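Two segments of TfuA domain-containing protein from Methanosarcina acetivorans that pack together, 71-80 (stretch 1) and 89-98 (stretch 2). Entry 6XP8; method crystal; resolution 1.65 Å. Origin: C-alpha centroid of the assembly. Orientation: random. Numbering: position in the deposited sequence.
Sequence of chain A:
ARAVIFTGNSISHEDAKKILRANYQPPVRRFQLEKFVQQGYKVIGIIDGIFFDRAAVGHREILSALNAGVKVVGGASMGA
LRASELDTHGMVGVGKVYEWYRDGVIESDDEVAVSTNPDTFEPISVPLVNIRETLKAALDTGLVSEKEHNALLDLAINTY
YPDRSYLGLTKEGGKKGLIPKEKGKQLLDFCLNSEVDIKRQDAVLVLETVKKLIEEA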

ATOM      1  N   LYS A  71       1.586  18.023 -10.510  1.00 18.05           N
ATOM      2  CA  LYS A  71       2.530  16.949 -10.235  1.00 18.52           C
ATOM      3  C   LYS A  71       1.769  15.821  -9.547  1.00 17.45           C
ATOM      4  O   LYS A  71       0.949  16.074  -8.668  1.00 17.79           O
ATOM      5  CB  LYS A  71       3.690  17.445  -9.367  1.00 20.12           C
ATOM      6  CG  LYS A  71       4.377  18.684  -9.927  1.00 22.29           C
ATOM      7  CD  LYS A  71       5.815  18.812  -9.452  1.00 24.22           C
ATOM      8  CE  LYS A  71       6.565  19.888 -10.232  1.00 25.50           C
ATOM      9  NZ  LYS A  71       6.703  19.574 -11.682  1.00 27.48           N
ATOM     10  N   VAL A  72       2.007  14.588  -9.986  1.00 16.38           N
ATOM     11  CA  VAL A  72       1.330  13.420  -9.407  1.00 15.82           C
ATOM     12  C   VAL A  72       2.386  12.450  -8.880  1.00 15.48           C
ATOM     13  O   VAL A  72       3.247  11.988  -9.636  1.00 15.73           O
ATOM     14  CB  VAL A  72       0.364  12.721 -10.407  1.00 15.63           C
ATOM     15  CG1 VAL A  72      -0.403  11.587  -9.724  1.00 15.42           C
ATOM     16  CG2 VAL A  72      -0.632  13.719 -11.000  1.00 15.61           C
ATOM     17  N   VAL A  73       2.298  12.162  -7.581  1.00 15.48           N
ATOM     18  CA  VAL A  73       3.188  11.230  -6.887  1.00 15.40           C
ATOM     19  C   VAL A  73       2.352  10.032  -6.472  1.00 15.16           C
ATOM     20  O   VAL A  73       1.230  10.195  -5.998  1.00 15.10           O
ATOM     21  CB  VAL A  73       3.831  11.868  -5.626  1.00 15.66           C
ATOM     22  CG1 VAL A  73       4.808  10.906  -4.940  1.00 15.81           C
ATOM     23  CG2 VAL A  73       4.542  13.158  -5.982  1.00 15.89           C
ATOM     24  N   GLY A  74       2.901   8.834  -6.674  1.00 14.37           N
ATOM     25  CA  GLY A  74       2.269   7.607  -6.205  1.00 14.12           C
ATOM     26  C   GLY A  74       3.219   6.673  -5.492  1.00 13.70           C
ATOM     27  O   GLY A  74       4.401   6.605  -5.824  1.00 13.56           O
ATOM     28  N   GLY A  75       2.688   5.958  -4.502  1.00 13.27           N
ATOM     29  CA  GLY A  75       3.402   4.879  -3.833  1.00 13.34           C
ATOM     30  C   GLY A  75       2.513   4.085  -2.895  1.00 13.21           C
ATOM     31  O   GLY A  75       1.322   4.405  -2.718  1.00 13.53           O
ATOM     32  N   ALA A  76       3.114   3.054  -2.295  1.00 13.06           N
ATOM     33  CA  ALA A  76       2.513   2.179  -1.260  1.00 13.09           C
ATOM     34  C   ALA A  76       1.453   1.184  -1.750  1.00 13.28           C
ATOM     35  O   ALA A  76       1.579  -0.025  -1.526  1.00 13.52           O
ATOM     36  CB  ALA A  76       2.000   2.981  -0.061  1.00 13.41           C
ATOM     37  N   SER A  77       0.420   1.698  -2.413  1.00 13.14           N
ATOM     38  CA  SER A  77      -0.757   0.901  -2.733  1.00 13.31           C
ATOM     39  C   SER A  77      -1.211   1.168  -4.170  1.00 13.16           C
ATOM     40  O   SER A  77      -0.456   0.880  -5.100  1.00 13.10           O
ATOM     41  CB  SER A  77      -1.858   1.186  -1.709  1.00 13.48           C
ATOM     42  OG  SER A  77      -2.813   0.139  -1.677  1.00 13.93           O
ATOM     43  N   MET A  78      -2.421   1.709  -4.358  1.00 13.18           N
ATOM     44  CA  MET A  78      -2.873   2.110  -5.701  1.00 13.33           C
ATOM     45  C   MET A  78      -1.887   3.078  -6.367  1.00 13.02           C
ATOM     46  O   MET A  78      -1.663   3.008  -7.580  1.00 12.64           O
ATOM     47  CB  MET A  78      -4.305   2.679  -5.688  1.00 13.64           C
ATOM     48  CG  MET A  78      -4.809   3.182  -7.045  1.00 14.22           C
ATOM     49  SD  MET A  78      -4.792   1.941  -8.364  1.00 15.00           S
ATOM     50  CE  MET A  78      -6.472   1.325  -8.301  1.00 14.61           C
ATOM     51  N   GLY A  79      -1.276   3.957  -5.572  1.00 12.98           N
ATOM     52  CA  GLY A  79      -0.276   4.888  -6.098  1.00 13.18           C
ATOM     53  C   GLY A  79       0.958   4.192  -6.648  1.00 13.24           C
ATOM     54  O   GLY A  79       1.541   4.638  -7.638  1.00 13.15           O
ATOM     55  N   ALA A  80       1.359   3.099  -6.004  1.00 13.22           N
ATOM     56  CA  ALA A  80       2.506   2.301  -6.464  1.00 13.45           C
ATOM     57  C   ALA A  80       2.211   1.602  -7.791  1.00 13.74           C
ATOM     58  O   ALA A  80       3.040   1.622  -8.701  1.00 14.07           O
ATOM     59  CB  ALA A  80       2.905   1.290  -5.404  1.00 13.28           C
TER
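Stretch 2, residues 89-98: HGMVGVGKVY

The unusual feature of this contact is a water molecule that carries the pairing of two parallel strands on past its last direct hydrogen bond. Water 2 accepts from Ala76 N at 2.9 Å and from Tyr98 N at 2.9 Å, and donates to Val94 O at 2.7 Å. Ala76 N and Val94 O are 4.3 Å apart, too far for a direct bond. The water fills the gap and also ties in the first turn of the helix in stretch 2.

Stretch 2 runs parallel to stretch 1. It is extended through Met91, Val92, Gly93 and Val94, and enters a helix at Lys96 that continues beyond Tyr98. Its phi/psi values are -69/133 at Met91, -92/123 at Val92, -100/140 at Gly93 and -139/149 at Val94. Gly95 takes the N-cap position with phi/psi of 97/170, a conformation that calls for glycine. Lys96, Val97 and Tyr98 have helical angles, with phi from -57° to -69° and psi from -39° to -50°.

Three backbone hydrogen bonds join the strands. Val92 N donates to Val72 O at 2.9 Å. Gly74 N donates to Val92 O at 2.8 Å. Val94 N donates to Gly74 O at 3.0 Å. This is the alternating pattern of a parallel ladder, in which Val92 bonds to the residues before and after Val73. The CA atoms of Val73 and Val92 are 4.6 Å apart, and those of Gly74 and Gly93 are 5.0 Å apart. CA-H...O contacts add to the ladder, with Val73 CA 3.3 Å from Val92 O and Gly93 CA 3.3 Å from Gly74 O. Before the ladder, water 1 links Val72 N, at 3.0 Å, to Gly90 O, at 2.8 Å.

The side chains of Val73 and Val92 lie on the same face of the sheet. Val73 CG2 is 4.3 Å from Val92 CB, and Val73 CG1 is 4.1 Å from Val94 CG2. Met91 has all three chi angles in t, so its side chain is extended. Met91 CG lies 4.1 Å from Val72 CG1, while Met91 CE reaches Gly74 CA at 3.7 Å and Gly79 O at 3.6 Å. The absence of a side chain at Gly74 makes this possible: a CB there would be 2.5 Å from Met91 CE and 2.2 Å from Gly79 O. Gly75 is similarly constrained, since a CB would come within 2.5 Å of Val94 O.

Beyond the strands, the helix of stretch 2 meets the start of the helix in stretch 1. Val97 and Ala80 each point toward the other stretch. Val97 CG1 is 3.6 Å from Ala80 CB and 3.5 Å from Ala76 O. Ala76 O is buried here without a hydrogen-bonding partner. Ala80 CB also lies 4.2 Å from Tyr98 CB, and Ala80 O sits at the edge of the tyrosine ring. The whole contact buries 544 Å², both sides summed.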

ATOM      1  N   HIS A  89       5.200   8.667 -18.340  1.00 25.00           N
ATOM      2  CA  HIS A  89       4.329   9.791 -18.702  1.00 24.76           C
ATOM      3  C   HIS A  89       4.408  10.987 -17.745  1.00 23.55           C
ATOM      4  O   HIS A  89       3.739  12.006 -17.959  1.00 24.16           O
ATOM      5  CB  HIS A  89       2.882   9.308 -18.810  1.00 26.40           C
ATOM      6  CG  HIS A  89       2.618   8.452 -20.008  1.00 28.08           C
ATOM      7  ND1 HIS A  89       2.574   7.076 -19.944  1.00 28.97           N
ATOM      8  CD2 HIS A  89       2.375   8.776 -21.300  1.00 28.43           C
ATOM      9  CE1 HIS A  89       2.323   6.589 -21.145  1.00 28.83           C
ATOM     10  NE2 HIS A  89       2.198   7.600 -21.986  1.00 29.49           N
ATOM     11  N   GLY A  90       5.207  10.858 -16.687  1.00 22.56           N
ATOM     12  CA  GLY A  90       5.425  11.956 -15.745  1.00 20.80           C
ATOM     13  C   GLY A  90       5.002  11.720 -14.305  1.00 19.59           C
ATOM     14  O   GLY A  90       5.310  12.537 -13.438  1.00 20.18           O
ATOM     15  N   MET A  91       4.289  10.623 -14.044  1.00 18.88           N
ATOM     16  CA  MET A  91       3.957  10.259 -12.662  1.00 17.50           C
ATOM     17  C   MET A  91       5.218   9.825 -11.914  1.00 17.46           C
ATOM     18  O   MET A  91       6.011   9.038 -12.422  1.00 17.73           O
ATOM     19  CB  MET A  91       2.879   9.176 -12.599  1.00 16.70           C
ATOM     20  CG  MET A  91       2.314   8.949 -11.200  1.00 15.99           C
ATOM     21  SD  MET A  91       0.846   7.913 -11.255  1.00 15.53           S
ATOM     22  CE  MET A  91       0.595   7.546  -9.517  1.00 14.41           C
ATOM     23  N   VAL A  92       5.384  10.360 -10.710  1.00 17.32           N
ATOM     24  CA  VAL A  92       6.531  10.060  -9.863  1.00 17.22           C
ATOM     25  C   VAL A  92       6.148   8.889  -8.968  1.00 17.11           C
ATOM     26  O   VAL A  92       5.155   8.962  -8.247  1.00 17.60           O
ATOM     27  CB  VAL A  92       6.914  11.278  -8.979  1.00 17.61           C
ATOM     28  CG1 VAL A  92       8.106  10.955  -8.083  1.00 18.23           C
ATOM     29  CG2 VAL A  92       7.202  12.514  -9.831  1.00 18.31           C
ATOM     30  N   GLY A  93       6.927   7.811  -9.036  1.00 15.88           N
ATOM     31  CA  GLY A  93       6.787   6.690  -8.106  1.00 15.92           C
ATOM     32  C   GLY A  93       7.828   6.746  -7.006  1.00 15.69           C
ATOM     33  O   GLY A  93       8.986   7.091  -7.266  1.00 15.93           O
ATOM     34  N   VAL A  94       7.420   6.417  -5.780  1.00 15.71           N
ATOM     35  CA  VAL A  94       8.350   6.355  -4.636  1.00 16.09           C
ATOM     36  C   VAL A  94       8.046   5.139  -3.767  1.00 15.58           C
ATOM     37  O   VAL A  94       6.893   4.711  -3.670  1.00 15.41           O
ATOM     38  CB  VAL A  94       8.367   7.647  -3.757  1.00 16.60           C
ATOM     39  CG1 VAL A  94       8.839   8.863  -4.540  1.00 17.82           C
ATOM     40  CG2 VAL A  94       7.013   7.926  -3.127  1.00 17.37           C
ATOM     41  N   GLY A  95       9.090   4.595  -3.148  1.00 15.60           N
ATOM     42  CA  GLY A  95       8.949   3.495  -2.203  1.00 15.48           C
ATOM     43  C   GLY A  95       9.199   2.128  -2.806  1.00 15.46           C
ATOM     44  O   GLY A  95       9.289   1.981  -4.028  1.00 15.60           O
ATOM     45  N   LYS A  96       9.281   1.124  -1.934  1.00 16.19           N
ATOM     46  CA  LYS A  96       9.638  -0.246  -2.327  1.00 16.56           C
ATOM     47  C   LYS A  96       8.568  -0.947  -3.173  1.00 15.85           C
ATOM     48  O   LYS A  96       8.900  -1.667  -4.126  1.00 15.69           O
ATOM     49  CB  LYS A  96       9.989  -1.095  -1.093  1.00 18.03           C
ATOM     50  CG  LYS A  96      11.150  -0.565  -0.248  1.00 19.70           C
ATOM     51  CD  LYS A  96      12.522  -0.760  -0.884  1.00 21.78           C
ATOM     52  CE  LYS A  96      13.638  -0.510   0.124  1.00 22.75           C
ATOM     53  NZ  LYS A  96      14.978  -0.352  -0.516  1.00 24.48           N
ATOM     54  N   VAL A  97       7.295  -0.733  -2.836  1.00 15.46           N
ATOM     55  CA  VAL A  97       6.186  -1.363  -3.568  1.00 14.88           C
ATOM     56  C   VAL A  97       6.211  -0.903  -5.031  1.00 14.96           C
ATOM     57  O   VAL A  97       6.094  -1.727  -5.941  1.00 15.10           O
ATOM     58  CB  VAL A  97       4.805  -1.133  -2.891  1.00 14.68           C
ATOM     59  CG1 VAL A  97       3.695  -1.822  -3.669  1.00 14.46           C
ATOM     60  CG2 VAL A  97       4.807  -1.663  -1.462  1.00 14.87           C
ATOM     61  N   TYR A  98       6.405   0.400  -5.245  1.00 15.45           N
ATOM     62  CA  TYR A  98       6.583   0.949  -6.587  1.00 15.90           C
ATOM     63  C   TYR A  98       7.759   0.289  -7.321  1.00 16.35           C
ATOM     64  O   TYR A  98       7.612  -0.134  -8.469  1.00 16.34           O
ATOM     65  CB  TYR A  98       6.781   2.470  -6.545  1.00 15.77           C
ATOM     66  CG  TYR A  98       7.358   3.030  -7.834  1.00 15.92           C
ATOM     67  CD1 TYR A  98       6.613   3.030  -9.020  1.00 15.93           C
ATOM     68  CD2 TYR A  98       8.663   3.539  -7.864  1.00 16.04           C
ATOM     69  CE1 TYR A  98       7.150   3.530 -10.204  1.00 16.15           C
ATOM     70  CE2 TYR A  98       9.203   4.051  -9.038  1.00 16.38           C
ATOM     71  CZ  TYR A  98       8.448   4.041 -10.198  1.00 16.28           C
ATOM     72  OH  TYR A  98       8.996   4.554 -11.355  1.00 17.17           O
TER
HETATM   73  O   HOH W   1       4.438  14.645 -11.819  1.00 18.70           O
HETATM   74  O   HOH W   2       5.788   2.302  -3.145  1.00 15.08           O